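Local atomic coordinates of periplasmic binding protein (Roseiflexus sp. RS-1, PDB entry 5GJ3), a protein that binds heme in the periplasm, here two heme molecules at once, and probably hands it on to a membrane transporter for import. Residues A[198-209]-A[227-238]. Numbering follows the deposited sequence.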
loop_
_atom_site.group_PDB
_atom_site.type_symbol
_atom_site.label_atom_id
_atom_site.label_comp_id
_atom_site.label_asym_id
_atom_site.label_seq_id
_atom_site.Cartn_x
_atom_site.Cartn_y
_atom_site.Cartn_z
ATOM N N GLN A 198 -0.549 12.239 -20.848
ATOM C CA GLN A 198 -1.314 13.514 -20.627
ATOM C C GLN A 198 -2.382 13.340 -19.525
ATOM O O GLN A 198 -3.571 13.452 -19.780
ATOM C CB GLN A 198 -1.926 14.037 -21.932
ATOM C CG GLN A 198 -0.863 14.635 -22.835
ATOM C CD GLN A 198 -0.295 15.915 -22.255
ATOM O OE1 GLN A 198 -1.010 16.913 -22.097
ATOM N NE2 GLN A 198 0.990 15.906 -21.954
ATOM N N PRO A 199 -1.942 13.042 -18.276
ATOM C CA PRO A 199 -2.972 12.718 -17.302
ATOM C C PRO A 199 -3.877 13.895 -16.855
ATOM O O PRO A 199 -3.427 15.060 -16.787
ATOM C CB PRO A 199 -2.155 12.239 -16.089
ATOM C CG PRO A 199 -0.858 13.020 -16.235
ATOM C CD PRO A 199 -0.597 12.874 -17.725
ATOM N N ASP A 200 -5.109 13.532 -16.488
ATOM C CA ASP A 200 -6.101 14.385 -15.855
ATOM C C ASP A 200 -5.839 14.499 -14.355
ATOM O O ASP A 200 -6.181 15.519 -13.725
ATOM C CB ASP A 200 -7.507 13.746 -16.039
ATOM C CG ASP A 200 -7.954 13.738 -17.498
ATOM O OD1 ASP A 200 -7.990 14.866 -18.074
ATOM O OD2 ASP A 200 -8.264 12.647 -18.059
ATOM N N VAL A 201 -5.282 13.430 -13.789
ATOM C CA VAL A 201 -4.935 13.343 -12.346
ATOM C C VAL A 201 -3.498 12.857 -12.192
ATOM O O VAL A 201 -3.108 11.894 -12.809
ATOM C CB VAL A 201 -5.913 12.374 -11.593
ATOM C CG1 VAL A 201 -5.585 12.296 -10.068
ATOM C CG2 VAL A 201 -7.367 12.820 -11.839
ATOM N N LEU A 202 -2.717 13.535 -11.358
ATOM C CA LEU A 202 -1.440 13.005 -10.902
ATOM C C LEU A 202 -1.588 12.387 -9.496
ATOM O O LEU A 202 -1.973 13.064 -8.528
ATOM C CB LEU A 202 -0.374 14.114 -10.895
ATOM C CG LEU A 202 0.013 14.539 -12.324
ATOM C CD1 LEU A 202 0.664 15.902 -12.309
ATOM C CD2 LEU A 202 0.945 13.517 -12.967
ATOM N N LEU A 203 -1.306 11.100 -9.404
ATOM C CA LEU A 203 -1.389 10.400 -8.120
ATOM C C LEU A 203 0.034 10.147 -7.593
ATOM O O LEU A 203 0.855 9.554 -8.271
ATOM C CB LEU A 203 -2.182 9.090 -8.285
ATOM C CG LEU A 203 -2.431 8.184 -7.069
ATOM C CD1 LEU A 203 -3.226 8.890 -5.999
ATOM C CD2 LEU A 203 -3.140 6.892 -7.464
ATOM N N VAL A 204 0.325 10.649 -6.395
ATOM C CA VAL A 204 1.662 10.528 -5.804
ATOM C C VAL A 204 1.611 10.090 -4.318
ATOM O O VAL A 204 0.554 10.093 -3.690
ATOM C CB VAL A 204 2.399 11.882 -5.840
ATOM C CG1 VAL A 204 2.592 12.320 -7.305
ATOM C CG2 VAL A 204 1.645 12.935 -5.009
ATOM N N LEU A 205 2.756 9.754 -3.765
ATOM C CA LEU A 205 2.816 9.509 -2.301
ATOM C C LEU A 205 3.117 10.809 -1.529
ATOM O O LEU A 205 3.819 11.714 -2.062
ATOM C CB LEU A 205 3.833 8.443 -2.004
ATOM C CG LEU A 205 3.558 7.156 -2.776
ATOM C CD1 LEU A 205 4.667 6.148 -2.538
ATOM C CD2 LEU A 205 2.194 6.531 -2.469
ATOM N N ASP A 206 2.528 10.923 -0.320
ATOM C CA ASP A 206 2.831 11.998 0.647
ATOM C C ASP A 206 4.333 12.323 0.681
ATOM O O ASP A 206 4.761 13.485 0.410
ATOM C CB ASP A 206 2.378 11.610 2.083
ATOM C CG ASP A 206 0.899 11.930 2.375
ATOM O OD1 ASP A 206 0.176 12.407 1.460
ATOM O OD2 ASP A 206 0.452 11.691 3.542
ATOM N N LYS A 207 5.143 11.313 1.002
ATOM C CA LYS A 207 6.609 11.531 1.134
ATOM C C LYS A 207 7.236 11.944 -0.181
ATOM O O LYS A 207 8.105 12.824 -0.215
ATOM C CB LYS A 207 7.356 10.300 1.663
ATOM C CG LYS A 207 6.984 9.888 3.078
ATOM C CD LYS A 207 8.233 9.650 3.934
ATOM C CE LYS A 207 7.965 8.752 5.137
ATOM N NZ LYS A 207 6.643 9.013 5.779
ATOM N N GLY A 208 6.808 11.296 -1.264
ATOM C CA GLY A 208 7.277 11.638 -2.605
ATOM C C GLY A 208 7.036 13.086 -2.951
ATOM O O GLY A 208 7.937 13.762 -3.431
ATOM N N LEU A 209 5.812 13.556 -2.757
ATOM C CA LEU A 209 5.490 14.945 -3.002
ATOM C C LEU A 209 6.331 15.899 -2.139
ATOM O O LEU A 209 6.814 16.919 -2.633
ATOM C CB LEU A 209 3.994 15.216 -2.804
ATOM C CG LEU A 209 3.541 16.650 -3.095
ATOM C CD1 LEU A 209 3.782 16.973 -4.580
ATOM C CD2 LEU A 209 2.094 16.874 -2.649
ATOM N N THR A 227 0.346 19.229 -18.474
ATOM C CA THR A 227 -0.714 18.193 -18.527
ATOM C C THR A 227 -2.062 18.762 -18.095
ATOM O O THR A 227 -2.103 19.817 -17.422
ATOM C CB THR A 227 -0.372 16.985 -17.640
ATOM O OG1 THR A 227 -0.223 17.425 -16.274
ATOM C CG2 THR A 227 0.931 16.332 -18.137
ATOM N N PRO A 228 -3.185 18.090 -18.470
ATOM C CA PRO A 228 -4.429 18.575 -17.936
ATOM C C PRO A 228 -4.413 18.590 -16.398
ATOM O O PRO A 228 -4.980 19.508 -15.793
ATOM C CB PRO A 228 -5.466 17.574 -18.450
ATOM C CG PRO A 228 -4.869 17.027 -19.752
ATOM C CD PRO A 228 -3.374 17.070 -19.531
ATOM N N ALA A 229 -3.757 17.614 -15.765
ATOM C CA ALA A 229 -3.632 17.644 -14.287
ATOM C C ALA A 229 -2.834 18.839 -13.811
ATOM O O ALA A 229 -3.256 19.549 -12.865
ATOM C CB ALA A 229 -2.960 16.363 -13.785
ATOM N N GLY A 230 -1.636 19.011 -14.389
ATOM C CA GLY A 230 -0.771 20.126 -14.037
ATOM C C GLY A 230 -1.487 21.471 -14.119
ATOM O O GLY A 230 -1.353 22.285 -13.207
ATOM N N ARG A 231 -2.272 21.684 -15.184
ATOM C CA ARG A 231 -2.997 22.942 -15.381
ATOM C C ARG A 231 -4.035 23.270 -14.312
ATOM O O ARG A 231 -4.269 24.448 -14.032
ATOM C CB ARG A 231 -3.706 22.954 -16.746
ATOM C CG ARG A 231 -2.778 22.970 -17.950
ATOM C CD ARG A 231 -3.605 22.639 -19.204
ATOM N NE ARG A 231 -2.795 22.705 -20.426
ATOM C CZ ARG A 231 -2.918 21.874 -21.474
ATOM N NH1 ARG A 231 -3.825 20.866 -21.459
ATOM N NH2 ARG A 231 -2.105 22.034 -22.524
ATOM N N GLN A 232 -4.734 22.257 -13.805
ATOM C CA GLN A 232 -5.725 22.457 -12.748
ATOM C C GLN A 232 -5.173 22.120 -11.348
ATOM O O GLN A 232 -5.921 22.109 -10.369
ATOM C CB GLN A 232 -6.995 21.627 -13.051
ATOM C CG GLN A 232 -7.659 21.978 -14.376
ATOM C CD GLN A 232 -9.054 21.366 -14.521
ATOM O OE1 GLN A 232 -9.402 20.417 -13.812
ATOM N NE2 GLN A 232 -9.866 21.911 -15.450
ATOM N N ARG A 233 -3.870 21.866 -11.266
ATOM C CA ARG A 233 -3.206 21.429 -10.036
ATOM C C ARG A 233 -3.920 20.211 -9.403
ATOM O O ARG A 233 -4.097 20.146 -8.194
ATOM C CB ARG A 233 -2.990 22.600 -9.040
ATOM C CG ARG A 233 -2.024 23.651 -9.583
ATOM C CD ARG A 233 -1.950 24.933 -8.751
ATOM N NE ARG A 233 -1.177 24.786 -7.503
ATOM C CZ ARG A 233 0.135 25.017 -7.359
ATOM N NH1 ARG A 233 0.716 24.852 -6.160
ATOM N NH2 ARG A 233 0.881 25.400 -8.393
ATOM N N ARG A 234 -4.311 19.240 -10.229
ATOM C CA ARG A 234 -5.084 18.112 -9.738
ATOM C C ARG A 234 -4.114 17.019 -9.316
ATOM O O ARG A 234 -3.843 16.068 -10.049
ATOM C CB ARG A 234 -6.009 17.656 -10.830
ATOM C CG ARG A 234 -7.213 16.924 -10.338
ATOM C CD ARG A 234 -8.130 16.712 -11.513
ATOM N NE ARG A 234 -8.932 17.850 -11.938
ATOM C CZ ARG A 234 -10.135 18.137 -11.445
ATOM N NH1 ARG A 234 -10.612 17.471 -10.412
ATOM N NH2 ARG A 234 -10.862 19.114 -11.952
ATOM N N ILE A 235 -3.547 17.198 -8.118
ATOM C CA ILE A 235 -2.566 16.278 -7.566
ATOM C C ILE A 235 -3.291 15.645 -6.375
ATOM O O ILE A 235 -3.842 16.380 -5.553
ATOM C CB ILE A 235 -1.284 16.982 -6.999
ATOM C CG1 ILE A 235 -0.647 18.031 -7.953
ATOM C CG2 ILE A 235 -0.286 15.979 -6.416
ATOM C CD1 ILE A 235 -0.524 17.658 -9.400
ATOM N N ILE A 236 -3.264 14.312 -6.275
ATOM C CA ILE A 236 -3.817 13.589 -5.103
ATOM C C ILE A 236 -2.578 12.982 -4.441
ATOM O O ILE A 236 -1.829 12.258 -5.081
ATOM C CB ILE A 236 -4.722 12.372 -5.520
ATOM C CG1 ILE A 236 -5.876 12.746 -6.444
ATOM C CG2 ILE A 236 -5.217 11.581 -4.293
ATOM C CD1 ILE A 236 -6.757 13.860 -5.927
ATOM N N ALA A 237 -2.333 13.299 -3.168
ATOM C CA ALA A 237 -1.192 12.714 -2.473
ATOM C C ALA A 237 -1.748 11.864 -1.344
ATOM O O ALA A 237 -2.557 12.335 -0.546
ATOM C CB ALA A 237 -0.257 13.798 -1.943
ATOM N N LEU A 238 -1.350 10.607 -1.280
ATOM C CA LEU A 238 -1.852 9.721 -0.213
ATOM C C LEU A 238 -0.650 9.108 0.477
ATOM O O LEU A 238 0.407 8.978 -0.120
ATOM C CB LEU A 238 -2.787 8.609 -0.782
ATOM C CG LEU A 238 -4.134 9.110 -1.391
ATOM C CD1 LEU A 238 -4.918 7.965 -2.016
ATOM C CD2 LEU A 238 -5.000 9.794 -0.346
HETATM O O HOH W 1 -3.518 17.874 -22.781
HETATM O O HOH W 2 -7.400 18.131 -14.419
#
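Leu202 and Ile235 lie side by side where strands 201-205 and 235-238 pair in parallel, a beta-alpha-beta crossover in the C-terminal lobe of this periplasmic binding protein; strand 235-238 borders the mixed sheet, whose other neighbour of 201-205 is strand 144-151. From Leu202 to Asp206 the backbones form a ladder of five hydrogen bonds, beginning with Leu202 N to Arg234 O at 3.1 Å.

The shapes mesh closely where helix 228-232 meets the start of strand 201-205. The methyl of Ala229 is a small bump in the hollow formed by Pro199 O, Asp200 O and the Leu202 side chain, 3.8 Å from Leu202 CG. Ile235 CD1 fills in beside it, 3.6 Å from Leu202 CD1. Farther along the same face, Val204 CG2 and Leu209 CD2 both rest on Ala237 CB, at 3.7 and 3.9 Å. On the reverse face Ile236 turns CG1 against Val201 CG1, while its CG2 meets Leu203 CD1; helix 250-267 packs over this side. At the far end Leu205 turns away from strand 235-238 and touches heme.

Before strand 201-205, Pro199 fits its ring against Thr227 CG2, and the CB-CG-CD side of the Pro228 ring lies against Pro199 O, which accepts from Ala229 N at 2.8 Å. Thr227 caps helix 228-232: with chi1 at 60°, OG1 lies between backbone N and carbonyl carbon and accepts from Gly230 N. Arg234 runs its aliphatic chain past Asp200 O and forms a salt bridge to Asp263 through NH1, while NH2 donates to Gln232 OE1 at 2.7 Å, almost in the guanidinium plane.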